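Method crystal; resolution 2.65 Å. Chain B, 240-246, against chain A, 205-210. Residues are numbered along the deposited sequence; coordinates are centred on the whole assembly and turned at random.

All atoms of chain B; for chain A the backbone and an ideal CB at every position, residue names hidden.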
# COMPACT_ATOMS: atom_id res chain seq x y z
N GLU B 240 2.35 0.60 2.70
CA GLU B 240 1.26 1.51 3.03
C GLU B 240 0.35 0.98 4.13
O GLU B 240 -0.06 1.74 5.02
CB GLU B 240 0.46 1.80 1.77
CG GLU B 240 -0.55 2.92 1.89
CD GLU B 240 -1.18 3.27 0.55
OE1 GLU B 240 -0.64 2.82 -0.49
OE2 GLU B 240 -2.21 3.97 0.54
N ALA B 241 0.04 -0.31 4.08
CA ALA B 241 -0.87 -0.94 5.04
C ALA B 241 -0.38 -0.83 6.49
O ALA B 241 -1.18 -0.74 7.42
CB ALA B 241 -1.12 -2.38 4.66
N VAL B 242 0.94 -0.86 6.66
CA VAL B 242 1.55 -0.73 7.98
C VAL B 242 1.08 0.52 8.71
O VAL B 242 0.77 0.48 9.90
CB VAL B 242 3.09 -0.68 7.87
CG1 VAL B 242 3.72 -0.36 9.22
CG2 VAL B 242 3.63 -2.00 7.32
N LEU B 243 1.02 1.63 7.98
CA LEU B 243 0.66 2.91 8.57
C LEU B 243 -0.83 3.23 8.44
O LEU B 243 -1.39 3.94 9.27
CB LEU B 243 1.49 4.03 7.95
CG LEU B 243 3.00 3.80 7.97
CD1 LEU B 243 3.73 4.93 7.28
CD2 LEU B 243 3.49 3.65 9.40
N ARG B 244 -1.47 2.69 7.41
CA ARG B 244 -2.88 2.96 7.17
C ARG B 244 -3.75 2.37 8.28
O ARG B 244 -4.81 2.90 8.60
CB ARG B 244 -3.32 2.43 5.81
CG ARG B 244 -4.74 2.78 5.44
CD ARG B 244 -5.07 2.37 4.03
NE ARG B 244 -4.29 3.12 3.04
CZ ARG B 244 -4.55 4.37 2.69
NH1 ARG B 244 -5.54 5.04 3.27
NH2 ARG B 244 -3.80 4.98 1.78
N GLU B 245 -3.28 1.27 8.85
CA GLU B 245 -3.95 0.64 9.98
C GLU B 245 -4.03 1.58 11.18
O GLU B 245 -4.92 1.47 12.01
CB GLU B 245 -3.20 -0.64 10.36
CG GLU B 245 -3.82 -1.42 11.52
CD GLU B 245 -3.10 -2.72 11.78
OE1 GLU B 245 -2.27 -3.13 10.94
OE2 GLU B 245 -3.36 -3.34 12.83
N HIS B 246 -3.09 2.53 11.26
CA HIS B 246 -3.01 3.42 12.42
C HIS B 246 -3.01 4.90 12.03
O HIS B 246 -2.34 5.71 12.68
CB HIS B 246 -1.74 3.12 13.22
CG HIS B 246 -1.59 1.67 13.58
ND1 HIS B 246 -2.35 1.07 14.57
CD2 HIS B 246 -0.78 0.71 13.09
CE1 HIS B 246 -2.00 -0.20 14.67
NE2 HIS B 246 -1.06 -0.45 13.78
N UNK A 205 -14.29 -4.78 -1.55
CA UNK A 205 -14.16 -4.15 -0.24
C UNK A 205 -12.74 -3.63 0.01
O UNK A 205 -11.77 -4.37 -0.14
CB UNK A 205 -14.55 -5.14 0.86
N UNK A 206 -12.64 -2.36 0.39
CA UNK A 206 -11.34 -1.75 0.65
C UNK A 206 -10.84 -2.03 2.06
O UNK A 206 -11.41 -1.56 3.04
CB UNK A 206 -11.42 -0.24 0.42
N UNK A 207 -9.76 -2.80 2.15
CA UNK A 207 -9.10 -3.05 3.43
C UNK A 207 -7.78 -2.30 3.47
O UNK A 207 -7.42 -1.62 2.51
CB UNK A 207 -8.88 -4.55 3.65
N UNK A 208 -7.05 -2.42 4.57
CA UNK A 208 -5.77 -1.74 4.71
C UNK A 208 -4.75 -2.16 3.66
O UNK A 208 -3.94 -1.36 3.21
CB UNK A 208 -5.20 -2.00 6.11
N UNK A 209 -4.80 -3.43 3.27
CA UNK A 209 -3.81 -3.99 2.36
C UNK A 209 -4.19 -3.85 0.90
O UNK A 209 -3.38 -4.11 0.01
CB UNK A 209 -3.59 -5.47 2.68
N UNK A 210 -5.43 -3.43 0.64
CA UNK A 210 -5.88 -3.24 -0.73
C UNK A 210 -7.37 -3.42 -0.92
O UNK A 210 -8.17 -2.87 -0.17
CB UNK A 210 -5.14 -4.21 -1.65

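Position 205 lies at the far end of the stretch. Its backbone angles are those of a strand, and nothing of this chain B stretch comes within 5.5 Å of its ideal CB, so the stretch sets no condition here; beta-branched residues are at home in such a conformation. The deposited residue is Thr A205, whose OG1 is hydrogen-bonded elsewhere in the structure.

At 206 the strand continues, and the CA-to-CB bond runs sideways to chain B, with nothing of the stretch near the ideal CB. A short side chain would stay clear of the helix. A long one could reach toward the guanidinium of Arg B244, which offers a flat cationic face and NH donors at its edge: an acid or amide that reached the edge could meet it, while a flat polar group could lie over the face. The residue is Arg A206, extended with all four chi angles near 180°. Its NH2 lies over one face of the Arg B244 guanidinium, 3.6 Å from Arg B244 CZ, and 3.7 Å from Arg B244 NH1. Two like charges thus sit close together. Both terminal nitrogens of Arg A206 find hydrogen bonds elsewhere in the structure.

Position 207 points its CA-to-CB bond away from chain B. Many residues would be compatible with this contact, and Val A207 takes no real part in it. Its backbone does more, exchanging hydrogen bonds with position 210: Val A207 N donates to the O of 210 at 2.8 Å, and Val A207 O accepts from the N of 210 at 3.3 Å.

Position 208 is the centre of the contact. Its CA is 5.0 Å from Ala B241 CA, and its CB points toward the helix, with the ideal CB 4.3 Å from Ala B241 CB, 4.7 Å from Glu B245 N and 4.8 Å from Arg B244 CB. The small Ala B241 lets the backbones approach closely, which favours a compact side chain: Ala, Ser, Asn or Asp would be reasonable. Asn A208 fills the place, with chi1 at -72°. Its OD1 comes within 3.6 Å of Arg B244 CG and its ND2 within 3.6 Å of Glu B245 CA, so the amide packs against Arg B244 and Glu B245 without hydrogen-bonding to either. Its carbonyl O lies 3.3 Å from Ala B241 CB.

At 209 the CA-to-CB bond points away, yet the ideal CB is still 4.4 Å from Ala B241 CB. An apolar chain such as Met or Leu could use that methyl. Met A209 does so: its CG is 3.8 Å from Ala B241 CB, an apolar contact beside the backbone approach at 208.

Position 210 has phi 152° and psi -132°, angles at which a CB would be jammed against the carbonyl O of the preceding residue. The backbone alone calls for glycine, and Gly A210 is found, without touching the chain B stretch.

Chain A 205-210: TRVNMG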
# COMPACT_ATOMS: atom_id res chain seq x y z
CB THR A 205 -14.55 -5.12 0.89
OG1 THR A 205 -15.92 -5.51 0.71
CG2 THR A 205 -14.40 -4.46 2.24
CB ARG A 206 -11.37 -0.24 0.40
CG ARG A 206 -10.02 0.42 0.64
CD ARG A 206 -9.99 1.88 0.21
NE ARG A 206 -8.63 2.43 0.28
CZ ARG A 206 -8.32 3.68 -0.02
NH1 ARG A 206 -9.26 4.53 -0.41
NH2 ARG A 206 -7.06 4.09 0.08
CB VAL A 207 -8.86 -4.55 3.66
CG1 VAL A 207 -10.19 -5.27 3.83
CG2 VAL A 207 -8.08 -5.14 2.50
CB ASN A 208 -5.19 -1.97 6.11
CG ASN A 208 -5.94 -1.20 7.18
OD1 ASN A 208 -6.41 -0.09 6.95
ND2 ASN A 208 -6.04 -1.80 8.36
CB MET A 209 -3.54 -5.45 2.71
CG MET A 209 -2.98 -5.64 4.11
SD MET A 209 -2.51 -7.33 4.48
CE MET A 209 -1.82 -7.12 6.12
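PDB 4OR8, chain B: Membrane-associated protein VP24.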